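PDB 7C7D: alpha-1,3-glucanase from Streptomyces thermodiastaticus, which hydrolyses the alpha-1,3-glucosidic linkages of alpha-1,3-glucan, as a thermostable glycosidase of family GH87. Local coordinates for residues 550-555 with 580-585; 531-536 with 554-559; 269-274 with 291-296; 214-219 with 245-250; 405-410 with 420-425. All blocks are in the same frame, centred on the assembly; numbering follows the deposited sequence. Where two conformers were deposited one is given.

Contact 1: residues 550-555 with 580-585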
# COMPACT_ATOMS: atom_id res chain seq x y z
N THR A 550 -11.56 -15.90 -19.69
CA THR A 550 -11.59 -16.69 -18.46
C THR A 550 -10.90 -18.02 -18.71
O THR A 550 -11.28 -18.76 -19.63
CB THR A 550 -13.03 -16.88 -18.02
OG1 THR A 550 -13.62 -15.60 -17.80
CG2 THR A 550 -13.11 -17.70 -16.74
N GLY A 551 -9.90 -18.35 -17.89
CA GLY A 551 -9.03 -19.47 -18.21
C GLY A 551 -9.66 -20.83 -17.98
O GLY A 551 -9.48 -21.74 -18.78
N ALA A 552 -10.37 -21.00 -16.86
CA ALA A 552 -10.85 -22.32 -16.47
C ALA A 552 -12.36 -22.47 -16.53
O ALA A 552 -12.86 -23.41 -17.15
CB ALA A 552 -10.32 -22.72 -15.09
N ALA A 553 -13.12 -21.57 -15.89
CA ALA A 553 -14.57 -21.67 -15.86
C ALA A 553 -15.14 -20.38 -15.28
O ALA A 553 -14.43 -19.61 -14.63
CB ALA A 553 -15.05 -22.85 -15.00
N GLY A 554 -16.44 -20.17 -15.49
CA GLY A 554 -17.09 -19.05 -14.84
C GLY A 554 -17.12 -19.20 -13.33
O GLY A 554 -16.74 -18.28 -12.60
N ILE A 555 -17.56 -20.36 -12.84
CA ILE A 555 -17.85 -20.59 -11.43
C ILE A 555 -17.22 -21.89 -10.98
O ILE A 555 -17.38 -22.92 -11.65
CB ILE A 555 -19.37 -20.67 -11.17
CG1 ILE A 555 -20.11 -19.41 -11.60
CG2 ILE A 555 -19.65 -20.98 -9.69
CD1 ILE A 555 -21.61 -19.55 -11.53
N THR A 580 -20.37 -20.77 -17.35
CA THR A 580 -19.96 -22.15 -17.19
C THR A 580 -19.57 -22.40 -15.74
O THR A 580 -19.13 -21.50 -15.03
CB THR A 580 -18.77 -22.50 -18.09
OG1 THR A 580 -17.62 -21.74 -17.69
CG2 THR A 580 -19.10 -22.24 -19.56
N THR A 581 -19.73 -23.66 -15.33
CA THR A 581 -19.39 -24.12 -14.00
C THR A 581 -18.36 -25.23 -14.12
O THR A 581 -18.49 -26.13 -14.97
CB THR A 581 -20.64 -24.63 -13.29
OG1 THR A 581 -21.58 -23.55 -13.18
CG2 THR A 581 -20.31 -25.14 -11.90
N TRP A 582 -17.32 -25.16 -13.30
CA TRP A 582 -16.32 -26.22 -13.23
C TRP A 582 -17.01 -27.52 -12.81
O TRP A 582 -17.68 -27.56 -11.77
CB TRP A 582 -15.25 -25.81 -12.22
CG TRP A 582 -14.11 -26.75 -12.13
CD1 TRP A 582 -13.89 -27.68 -11.16
CD2 TRP A 582 -13.00 -26.85 -13.04
NE1 TRP A 582 -12.73 -28.36 -11.41
CE2 TRP A 582 -12.16 -27.87 -12.55
CE3 TRP A 582 -12.64 -26.18 -14.21
CZ2 TRP A 582 -10.98 -28.23 -13.19
CZ3 TRP A 582 -11.46 -26.55 -14.85
CH2 TRP A 582 -10.65 -27.57 -14.34
N SER A 583 -16.84 -28.57 -13.62
CA SER A 583 -17.67 -29.76 -13.44
C SER A 583 -17.28 -30.60 -12.23
O SER A 583 -18.14 -31.30 -11.67
CB SER A 583 -17.66 -30.63 -14.70
OG SER A 583 -18.06 -29.90 -15.85
N ASP A 584 -16.02 -30.57 -11.81
CA ASP A 584 -15.47 -31.56 -10.88
C ASP A 584 -14.94 -30.86 -9.62
O ASP A 584 -13.84 -30.31 -9.63
CB ASP A 584 -14.36 -32.36 -11.56
CG ASP A 584 -13.86 -33.51 -10.72
OD1 ASP A 584 -14.29 -33.65 -9.55
OD2 ASP A 584 -13.03 -34.29 -11.23
N CYS A 585 -15.71 -30.94 -8.53
CA CYS A 585 -15.29 -30.31 -7.28
C CYS A 585 -14.10 -31.00 -6.63
O CYS A 585 -13.48 -30.41 -5.74
CB CYS A 585 -16.46 -30.25 -6.30
SG CYS A 585 -17.52 -28.82 -6.52

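Contact 2: residues 531-536 with 554-559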
# COMPACT_ATOMS: atom_id res chain seq x y z
N VAL A 531 -14.06 -16.87 -12.58
CA VAL A 531 -14.60 -15.56 -12.20
C VAL A 531 -15.11 -15.58 -10.76
O VAL A 531 -14.92 -14.61 -10.01
CB VAL A 531 -15.68 -15.11 -13.21
CG1 VAL A 531 -16.29 -13.79 -12.77
CG2 VAL A 531 -15.05 -14.98 -14.59
N VAL A 532 -15.74 -16.67 -10.34
CA VAL A 532 -16.28 -16.82 -8.99
C VAL A 532 -15.73 -18.11 -8.40
O VAL A 532 -15.99 -19.21 -8.93
CB VAL A 532 -17.81 -16.83 -8.96
CG1 VAL A 532 -18.31 -17.07 -7.54
CG2 VAL A 532 -18.37 -15.53 -9.51
N GLN A 533 -14.99 -17.99 -7.30
CA GLN A 533 -14.46 -19.12 -6.54
C GLN A 533 -15.25 -19.16 -5.24
O GLN A 533 -14.98 -18.38 -4.32
CB GLN A 533 -12.97 -18.91 -6.30
CG GLN A 533 -12.27 -20.03 -5.54
CD GLN A 533 -10.80 -19.75 -5.35
OE1 GLN A 533 -10.08 -19.44 -6.31
NE2 GLN A 533 -10.33 -19.85 -4.12
N ALA A 534 -16.27 -20.02 -5.19
CA ALA A 534 -17.21 -20.08 -4.07
C ALA A 534 -16.92 -21.31 -3.22
O ALA A 534 -17.14 -22.45 -3.65
CB ALA A 534 -18.65 -20.11 -4.58
N GLU A 535 -16.42 -21.08 -2.01
CA GLU A 535 -16.02 -22.15 -1.12
C GLU A 535 -16.66 -22.07 0.25
O GLU A 535 -16.40 -22.94 1.09
CB GLU A 535 -14.50 -22.16 -0.97
CG GLU A 535 -13.80 -22.41 -2.27
CD GLU A 535 -12.31 -22.43 -2.12
OE1 GLU A 535 -11.70 -21.35 -2.17
OE2 GLU A 535 -11.76 -23.53 -1.91
N ALA A 536 -17.45 -21.07 0.52
CA ALA A 536 -18.23 -20.98 1.74
C ALA A 536 -19.68 -21.33 1.46
O ALA A 536 -20.15 -21.14 0.34
CB ALA A 536 -18.19 -19.55 2.28
N GLY A 554 -16.44 -20.17 -15.49
CA GLY A 554 -17.09 -19.05 -14.84
C GLY A 554 -17.12 -19.20 -13.33
O GLY A 554 -16.74 -18.28 -12.60
N ILE A 555 -17.56 -20.36 -12.84
CA ILE A 555 -17.85 -20.59 -11.43
C ILE A 555 -17.22 -21.89 -10.98
O ILE A 555 -17.38 -22.92 -11.65
CB ILE A 555 -19.37 -20.67 -11.17
CG1 ILE A 555 -20.11 -19.41 -11.60
CG2 ILE A 555 -19.65 -20.98 -9.69
CD1 ILE A 555 -21.61 -19.55 -11.53
N TYR A 556 -16.57 -21.85 -9.83
CA TYR A 556 -16.22 -23.03 -9.05
C TYR A 556 -17.04 -22.93 -7.77
O TYR A 556 -16.90 -21.96 -7.02
CB TYR A 556 -14.72 -22.99 -8.73
CG TYR A 556 -14.19 -24.12 -7.89
CD1 TYR A 556 -13.80 -25.31 -8.48
CD2 TYR A 556 -14.04 -23.98 -6.52
CE1 TYR A 556 -13.30 -26.35 -7.72
CE2 TYR A 556 -13.53 -25.02 -5.75
CZ TYR A 556 -13.16 -26.20 -6.36
OH TYR A 556 -12.66 -27.24 -5.60
N ASN A 557 -17.93 -23.89 -7.55
CA ASN A 557 -18.85 -23.83 -6.42
C ASN A 557 -18.71 -25.12 -5.63
O ASN A 557 -19.36 -26.13 -5.94
CB ASN A 557 -20.29 -23.59 -6.89
CG ASN A 557 -21.25 -23.33 -5.74
OD1 ASN A 557 -20.97 -23.67 -4.59
ND2 ASN A 557 -22.40 -22.75 -6.05
N CYS A 558 -17.87 -25.10 -4.60
CA CYS A 558 -17.52 -26.30 -3.84
C CYS A 558 -17.30 -25.91 -2.39
O CYS A 558 -16.16 -25.77 -1.93
CB CYS A 558 -16.27 -26.97 -4.44
SG CYS A 558 -16.28 -27.23 -6.26
N PRO A 559 -18.38 -25.71 -1.62
CA PRO A 559 -18.23 -25.26 -0.24
C PRO A 559 -17.56 -26.29 0.65
O PRO A 559 -17.73 -27.50 0.48
CB PRO A 559 -19.68 -25.01 0.23
CG PRO A 559 -20.48 -24.91 -1.02
CD PRO A 559 -19.80 -25.79 -2.03
O HOH W 1 -13.55 -26.30 -2.07

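Contact 3: residues 269-274 with 291-296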
# COMPACT_ATOMS: atom_id res chain seq x y z
N SER A 269 12.13 19.40 3.43
CA SER A 269 12.16 19.31 4.89
C SER A 269 12.07 17.84 5.27
O SER A 269 11.01 17.23 5.15
CB SER A 269 10.99 20.09 5.49
OG SER A 269 11.01 21.44 5.05
N VAL A 270 13.18 17.27 5.73
CA VAL A 270 13.31 15.83 5.88
C VAL A 270 13.65 15.50 7.33
O VAL A 270 14.72 15.89 7.83
CB VAL A 270 14.36 15.25 4.92
CG1 VAL A 270 14.45 13.74 5.10
CG2 VAL A 270 14.01 15.60 3.48
N VAL A 271 12.75 14.80 8.01
CA VAL A 271 12.97 14.29 9.36
C VAL A 271 13.45 12.85 9.25
O VAL A 271 12.85 12.04 8.53
CB VAL A 271 11.67 14.36 10.18
CG1 VAL A 271 11.79 13.51 11.45
CG2 VAL A 271 11.30 15.81 10.50
N HIS A 272 14.54 12.54 9.96
CA HIS A 272 15.08 11.19 10.03
C HIS A 272 14.70 10.64 11.39
O HIS A 272 15.26 11.02 12.42
CB HIS A 272 16.59 11.22 9.82
CG HIS A 272 16.98 11.73 8.47
ND1 HIS A 272 17.10 10.91 7.36
CD2 HIS A 272 17.21 12.99 8.03
CE1 HIS A 272 17.42 11.63 6.31
NE2 HIS A 272 17.50 12.90 6.68
N SER A 273 13.70 9.76 11.40
CA SER A 273 13.19 9.21 12.65
C SER A 273 12.56 7.86 12.37
O SER A 273 11.91 7.67 11.33
CB SER A 273 12.12 10.12 13.24
OG SER A 273 11.67 9.62 14.49
N SER A 274 12.76 6.93 13.30
CA SER A 274 12.09 5.64 13.28
C SER A 274 11.03 5.52 14.37
O SER A 274 10.55 4.42 14.63
CB SER A 274 13.12 4.51 13.39
OG SER A 274 14.03 4.55 12.31
N PHE A 291 6.20 17.53 4.83
CA PHE A 291 7.57 17.12 5.16
C PHE A 291 7.72 15.62 4.97
O PHE A 291 6.75 14.91 4.69
CB PHE A 291 8.10 17.65 6.52
CG PHE A 291 7.37 17.15 7.75
CD1 PHE A 291 6.15 17.70 8.13
CD2 PHE A 291 7.96 16.21 8.58
CE1 PHE A 291 5.51 17.27 9.29
CE2 PHE A 291 7.33 15.78 9.75
CZ PHE A 291 6.11 16.32 10.10
N ALA A 292 8.96 15.15 5.09
CA ALA A 292 9.26 13.74 4.99
C ALA A 292 9.64 13.20 6.36
O ALA A 292 10.27 13.90 7.16
CB ALA A 292 10.40 13.49 4.01
N VAL A 293 9.22 11.97 6.65
CA VAL A 293 9.72 11.21 7.79
C VAL A 293 10.28 9.91 7.22
O VAL A 293 9.53 9.08 6.70
CB VAL A 293 8.66 10.94 8.86
CG1 VAL A 293 9.25 10.09 9.98
CG2 VAL A 293 8.11 12.25 9.40
N ILE A 294 11.60 9.77 7.30
CA ILE A 294 12.31 8.64 6.73
C ILE A 294 13.10 7.99 7.85
O ILE A 294 13.96 8.63 8.47
CB ILE A 294 13.23 9.07 5.57
CG1 ILE A 294 12.42 9.86 4.52
CG2 ILE A 294 13.91 7.87 4.95
CD1 ILE A 294 13.24 10.31 3.33
N GLY A 295 12.79 6.73 8.13
CA GLY A 295 13.42 6.01 9.22
C GLY A 295 14.62 5.22 8.76
O GLY A 295 15.14 5.39 7.65
N GLU A 296 15.08 4.33 9.65
CA GLU A 296 16.18 3.42 9.37
C GLU A 296 15.76 1.99 9.70
O GLU A 296 16.59 1.15 10.05
CB GLU A 296 17.44 3.81 10.13
CG GLU A 296 17.98 5.18 9.74
CD GLU A 296 18.50 5.24 8.31
OE1 GLU A 296 18.96 4.19 7.79
OE2 GLU A 296 18.46 6.33 7.69
O HOH W 2 16.70 8.24 8.30

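Contact 4: residues 214-219 with 245-250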
# COMPACT_ATOMS: atom_id res chain seq x y z
N LYS A 214 14.32 27.18 17.82
CA LYS A 214 14.31 26.47 19.09
C LYS A 214 15.47 25.50 19.22
O LYS A 214 15.47 24.66 20.13
CB LYS A 214 12.98 25.73 19.27
CG LYS A 214 11.77 26.64 19.29
CD LYS A 214 11.76 27.50 20.55
CE LYS A 214 10.57 28.43 20.57
NZ LYS A 214 10.51 29.19 21.86
N GLY A 215 16.47 25.59 18.34
CA GLY A 215 17.68 24.81 18.48
C GLY A 215 17.77 23.58 17.61
O GLY A 215 18.71 22.80 17.78
N ALA A 216 16.84 23.37 16.68
CA ALA A 216 16.92 22.21 15.80
C ALA A 216 18.12 22.36 14.87
O ALA A 216 18.46 23.47 14.44
CB ALA A 216 15.64 22.07 14.98
N ASP A 217 18.76 21.24 14.57
CA ASP A 217 19.95 21.23 13.72
C ASP A 217 19.55 20.75 12.34
O ASP A 217 19.36 19.54 12.14
CB ASP A 217 21.01 20.30 14.32
CG ASP A 217 22.21 20.10 13.41
OD1 ASP A 217 22.38 20.87 12.44
OD2 ASP A 217 22.99 19.16 13.67
N PRO A 218 19.44 21.64 11.35
CA PRO A 218 19.05 21.21 10.00
C PRO A 218 20.15 20.53 9.21
O PRO A 218 19.93 20.18 8.05
CB PRO A 218 18.65 22.54 9.33
CG PRO A 218 19.52 23.56 10.00
CD PRO A 218 19.69 23.09 11.43
N THR A 219 21.33 20.33 9.80
CA THR A 219 22.36 19.51 9.16
C THR A 219 22.23 18.04 9.52
O THR A 219 22.95 17.21 8.95
CB THR A 219 23.76 20.02 9.51
OG1 THR A 219 24.07 19.70 10.88
CG2 THR A 219 23.86 21.52 9.31
N GLY A 245 15.99 21.10 5.21
CA GLY A 245 17.10 20.55 5.95
C GLY A 245 16.85 19.10 6.28
O GLY A 245 15.85 18.51 5.87
N ASP A 246 17.79 18.54 7.04
CA ASP A 246 17.70 17.17 7.54
C ASP A 246 17.74 17.23 9.06
O ASP A 246 18.64 17.85 9.63
CB ASP A 246 18.87 16.33 7.02
CG ASP A 246 18.78 16.05 5.54
OD1 ASP A 246 18.06 15.11 5.14
OD2 ASP A 246 19.42 16.79 4.76
N TYR A 247 16.77 16.60 9.71
CA TYR A 247 16.62 16.70 11.15
C TYR A 247 16.56 15.31 11.75
O TYR A 247 15.65 14.54 11.44
CB TYR A 247 15.32 17.44 11.50
CG TYR A 247 15.24 18.81 10.91
CD1 TYR A 247 14.75 19.00 9.62
CD2 TYR A 247 15.66 19.92 11.63
CE1 TYR A 247 14.68 20.27 9.07
CE2 TYR A 247 15.59 21.18 11.10
CZ TYR A 247 15.09 21.35 9.82
OH TYR A 247 15.03 22.62 9.29
N ARG A 248 17.50 14.99 12.63
CA ARG A 248 17.46 13.74 13.36
C ARG A 248 16.49 13.88 14.53
O ARG A 248 16.64 14.80 15.34
CB ARG A 248 18.86 13.39 13.86
CG ARG A 248 18.92 12.11 14.69
CD ARG A 248 20.32 11.51 14.67
NE ARG A 248 21.28 12.31 15.42
CZ ARG A 248 21.47 12.21 16.74
NH1 ARG A 248 20.76 11.35 17.45
NH2 ARG A 248 22.36 12.99 17.34
N ILE A 249 15.51 12.99 14.60
CA ILE A 249 14.54 12.96 15.70
C ILE A 249 14.56 11.54 16.27
O ILE A 249 13.92 10.64 15.72
CB ILE A 249 13.13 13.35 15.25
CG1 ILE A 249 13.13 14.74 14.62
CG2 ILE A 249 12.14 13.27 16.41
CD1 ILE A 249 13.16 15.86 15.62
N THR A 250 15.30 11.33 17.36
CA THR A 250 15.26 10.02 18.00
C THR A 250 13.84 9.71 18.46
O THR A 250 13.36 8.58 18.32
CB THR A 250 16.23 9.94 19.18
OG1 THR A 250 15.95 10.99 20.11
CG2 THR A 250 17.66 10.07 18.69
O HOH W 3 18.89 17.35 13.65

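Contact 5: residues 405-410 with 420-425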
# COMPACT_ATOMS: atom_id res chain seq x y z
N ASN A 405 -2.69 -8.39 1.90
CA ASN A 405 -3.65 -7.79 0.99
C ASN A 405 -3.25 -6.38 0.55
O ASN A 405 -2.47 -5.69 1.21
CB ASN A 405 -5.01 -7.74 1.68
CG ASN A 405 -5.42 -9.10 2.22
OD1 ASN A 405 -5.83 -9.97 1.47
ND2 ASN A 405 -5.29 -9.28 3.53
N GLY A 406 -3.85 -5.93 -0.56
CA GLY A 406 -3.77 -4.52 -0.89
C GLY A 406 -4.55 -3.69 0.11
O GLY A 406 -4.00 -2.79 0.76
N ILE A 407 -5.84 -3.99 0.25
CA ILE A 407 -6.70 -3.42 1.27
C ILE A 407 -7.37 -4.55 2.02
O ILE A 407 -7.94 -5.46 1.40
CB ILE A 407 -7.76 -2.48 0.67
CG1 ILE A 407 -7.09 -1.23 0.11
CG2 ILE A 407 -8.83 -2.15 1.71
CD1 ILE A 407 -8.02 -0.23 -0.57
N ALA A 408 -7.32 -4.51 3.35
CA ALA A 408 -7.97 -5.50 4.19
C ALA A 408 -8.88 -4.81 5.19
O ALA A 408 -8.43 -3.94 5.95
CB ALA A 408 -6.94 -6.35 4.94
N ILE A 409 -10.15 -5.20 5.20
CA ILE A 409 -11.12 -4.72 6.18
C ILE A 409 -11.48 -5.90 7.06
O ILE A 409 -12.19 -6.81 6.63
CB ILE A 409 -12.38 -4.16 5.50
CG1 ILE A 409 -12.01 -3.13 4.42
CG2 ILE A 409 -13.33 -3.61 6.55
CD1 ILE A 409 -11.22 -1.94 4.91
N TYR A 410 -10.99 -5.90 8.30
CA TYR A 410 -11.30 -6.95 9.27
C TYR A 410 -12.32 -6.37 10.24
O TYR A 410 -11.98 -5.61 11.14
CB TYR A 410 -10.05 -7.42 10.01
CG TYR A 410 -8.90 -7.84 9.13
CD1 TYR A 410 -8.91 -9.04 8.44
CD2 TYR A 410 -7.77 -7.03 9.03
CE1 TYR A 410 -7.81 -9.41 7.63
CE2 TYR A 410 -6.70 -7.38 8.25
CZ TYR A 410 -6.71 -8.56 7.56
OH TYR A 410 -5.61 -8.88 6.79
N ASN A 420 -10.14 2.67 -5.53
CA ASN A 420 -8.72 2.39 -5.37
C ASN A 420 -8.20 1.59 -6.55
O ASN A 420 -8.92 0.80 -7.17
CB ASN A 420 -8.50 1.60 -4.07
CG ASN A 420 -8.99 2.36 -2.85
OD1 ASN A 420 -8.32 3.29 -2.39
ND2 ASN A 420 -10.15 1.98 -2.33
N LEU A 421 -6.93 1.82 -6.87
CA LEU A 421 -6.19 1.05 -7.87
C LEU A 421 -5.17 0.22 -7.12
O LEU A 421 -4.33 0.78 -6.41
CB LEU A 421 -5.49 1.99 -8.86
CG LEU A 421 -4.55 1.32 -9.86
CD1 LEU A 421 -5.30 0.32 -10.74
CD2 LEU A 421 -3.83 2.37 -10.72
N ILE A 422 -5.27 -1.09 -7.24
CA ILE A 422 -4.45 -2.03 -6.49
C ILE A 422 -3.84 -3.01 -7.47
O ILE A 422 -4.57 -3.68 -8.20
CB ILE A 422 -5.27 -2.77 -5.42
CG1 ILE A 422 -5.94 -1.77 -4.48
CG2 ILE A 422 -4.40 -3.79 -4.67
CD1 ILE A 422 -7.03 -2.36 -3.61
N SER A 423 -2.50 -3.09 -7.49
CA SER A 423 -1.80 -3.92 -8.46
C SER A 423 -0.75 -4.77 -7.79
O SER A 423 -0.06 -4.32 -6.86
CB SER A 423 -1.11 -3.07 -9.54
OG SER A 423 -2.01 -2.15 -10.13
N ASP A 424 -0.63 -6.01 -8.27
CA ASP A 424 0.52 -6.88 -8.00
C ASP A 424 0.62 -7.25 -6.51
O ASP A 424 1.52 -6.80 -5.79
CB ASP A 424 1.83 -6.23 -8.48
CG ASP A 424 1.92 -6.16 -9.98
OD1 ASP A 424 1.69 -7.20 -10.63
OD2 ASP A 424 2.21 -5.06 -10.51
N THR A 425 -0.30 -8.11 -6.08
CA THR A 425 -0.23 -8.65 -4.73
C THR A 425 0.34 -10.07 -4.73
O THR A 425 0.52 -10.71 -5.77
CB THR A 425 -1.60 -8.60 -4.03
OG1 THR A 425 -2.55 -9.41 -4.75
CG2 THR A 425 -2.12 -7.17 -3.98

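Contact 1: residues 550-555 with 580-585
Ile555 and Thr581 form a single beta bridge between the last rung of a parallel beta-helix and the C-terminal loop laid against it, 4.6 Å between their CA atoms. The backbone bonds lie on the two sides of Thr581: Ile555 N donates to Thr580 O at 2.9 Å, in the carbonyl plane but bent at the hydrogen, and Trp582 N donates to Ile555 O at 2.8 Å, almost straight at 169°. Thr581 CA adds a CA-H...O contact to the same Ile555 O. One residue back, the hydroxyl of Thr580 takes over the role of a backbone acceptor. Its OG1 sits between the backbone N and the carbonyl carbon (chi1 65°) and receives Gly554 N at 2.9 Å, at the corner where the strand bends. The apolar part is small. Ala553 CB lies near the plane of the Trp582 indole, at its edge, and 4.1 Å from Trp582 CB, while Ala552 CB approaches CZ3 obliquely at 4.0 Å. Trp582 CG is anti to the backbone N (chi1 -175°), which starts the ring toward Ala553. Its NE1 is turned to the far side, where Thr587 OG1 is the main acceptor and Asp584 O a weak one, so the ring is held from its polar end as well. Side chains of Ala553 and Thr550 touch Val530 and Val531 of strand 530-534, and Gly554 is hydrogen-bonded to Val532, while Trp582 packs on Pro589 and meets the ring of Tyr556 in strand 553-557.

Contact 2: residues 531-536 with 554-559
Strands 532-534 and 555-557 run parallel, 1° apart in direction, with Val532 beside Ile555, Gln533 beside Tyr556 and Ala534 beside Asn557. Four backbone bonds join them. Gly554 O accepts from Val532 N, Val532 O from Tyr556 N at 2.8 Å, Tyr556 O from Ala534 N at 2.7 Å, and Ala534 O from Cys558 N; the last three are nearly straight. CA-H...O contacts supplement them, and the one from Pro559 CA to Glu535 O, 3.2 Å, carries the pairing past the strand ends. The one apolar pair is loose, Val532 CB to Ile555 CG1 at 4.3 Å; Ala534 CB packs on the carbonyl Tyr556 O. On the other face, Glu535 CG reaches the edge of the Tyr556 ring near its plane at CE2, 4.4 Å away. Cys558 SG lies over one face of that ring, offset toward the rim, and continues into the disulfide with Cys585. Among the polar side chains, Gln533 NE2 donates to Glu535 OE1 at 2.8 Å, meeting it from above the carboxylate plane, 43° out. With CG anti to the backbone N and CD continuing in line, Gln533 carries its amide to a site where Ser500 and Pro470 O bind it too, so both ends of this buried group have partners. A water donates to Cys558 O at 2.7 Å and only weakly to Glu535 OE2. In-register parallel pairing of successive turns is the signature of the parallel beta-helix found in pectate lyase-like folds, here at its C-terminal end.

Contact 3: residues 269-274 with 291-296
Val270 CG1 meets Ile294 CD1 at 4.0 Å and Ala292 CB at 4.2 Å, the valine and isoleucine side chains crossing obliquely; Arg166 of strand 163-169 packs against all three. On the reverse face Val271 CG2 touches Phe291 CD2 at a slant, 3.9 Å away, and Val271 CB faces Val293 CG2. Phe291 CB comes within 3.2 Å of Ser269 O. Between the two apolar layers runs the parallel ladder: Ala292 N to Ser269 O, Val271 N to Ala292 O, and Ile294 N to Val271 O. It weakens at the end, where Ser273 N reaches Ile294 O at 3.2 Å from above the carbonyl plane. Beyond it the side chain of Ser274 takes over, OG accepting Glu296 N at 2.9 Å and 169°. A water lies in the plane of the His272 ring at ND1, 2.9 Å away, and also contacts Ile294 O and Glu296 OE2. His272 NE2 is bound by Asp246 OD1, and Glu296 OE1 by Lys144 and Tyr145. Such in-register parallel stacking of rung upon rung is characteristic of the right-handed parallel beta-helix of pectate lyase-like proteins.

Contact 4: residues 214-219 with 245-250
Pro218 lies flat against an aromatic ring: its CA sits over one face of Tyr247, 4.1 Å from the centroid and 28° off the ring normal, an example of CH-pi packing. Pro218 CB continues across the phenol to CZ at 3.8 Å and OH at 3.6 Å, while Ala216 CB approaches CD2 obliquely. The Tyr247 OH is hydrogen-bonded to Pro243 O. A single direct backbone bond crosses the contact, Asp246 N to Pro218 O at 2.9 Å; the donor stands 39° above the carbonyl plane, although the bond is straight at the hydrogen. Gly245 CA passes close to the same oxygen, 3.5 Å from Pro218 O. Here the loop between strand 209-210 and helix 225-234 meets strand 245-248, at the N-terminal end of the beta-helix of this pectate lyase-like domain. The loop is shaped by an Asx turn: Asp217 OD1 accepts Thr219 N at 2.9 Å from above its carboxylate plane and Thr219 OG1 at 2.6 Å on the syn side. Two donors thus grip one oxygen, while OD2 takes Gly222 N. A water bridges the segments further along, donating to Asp217 O and accepting from Arg248 N. The backbone N of Asp217 is itself hydrogen-bonded to Ser224 OG, just ahead of helix 225-234.

Contact 5: residues 405-410 with 420-425
Ile407 and Ile422 meet inside the parallel beta-helix, where strands 407-410 and 415-423 belong to different sheets of the coil and face each other across its core. No hydrogen bond joins the segments; the contact is made by side chains and one glycine. Both isoleucines adopt the same shape, with CG1 beside the backbone N and anti to the carbonyl carbon (chi1 -68° in Ile407, -58° in Ile422) and CD1 carried toward the other segment by an extended chi2. Their long branches cross at about a right angle, CD1 to CD1 at 3.8 Å, and Ile422 CD1 also lies 3.9 Å from Ile407 CG1. Asn420 crosses Ile407 at about a right angle too. The Ile407 methyl CD1 rests against its amide group, 3.6 Å from CG, rather than against the aliphatic CB alone. That amide is buried but well supplied: OD1 accepts from Asn396 N and ND2 donates to Phe393 O, which helps fix the flat group against which the methyl packs. Ile422 uses its other branch, CG2, anti to the backbone N, to reach the backbone of Gly406; the methyl packs directly on the bare CA of this glycine, 3.9 Å away. Thr425 closes the same side with its CG2, anti to its carbonyl carbon and 4.0 Å from Gly406 N, leaving OG1 between N and C (chi1 62°). Ile398 of strand 397-399 and Ile432 of strand 432-435 extend the apolar core around Ile422. The shortest approach of the contact is Ile407 CD1 to Asn420 ND2, 3.5 Å.

How the contacts relate
The five contacts sample the beta-helix from end to end: contacts 3 and 4 at its N-terminal end, contacts 1 and 2 at the C-terminal end, with contact 5 about 7 Å from the centre of the chain. Contacts 1 and 4 lie about 60 Å apart between centres. Neighbours at each end are directly joined. Contacts 1 and 2 share Gly554 and Ile555 and are tied by the Cys585-Cys558 disulfide, SG to SG 2.0 Å; contacts 3 and 4 sit on adjacent strands, with His272 NE2 2.8 Å from Asp246 OD1. Contact 5 neighbours the calcium-bearing domain: Asp424 forms a salt bridge with Arg90, which precedes the calcium ligand Gln91 in sequence.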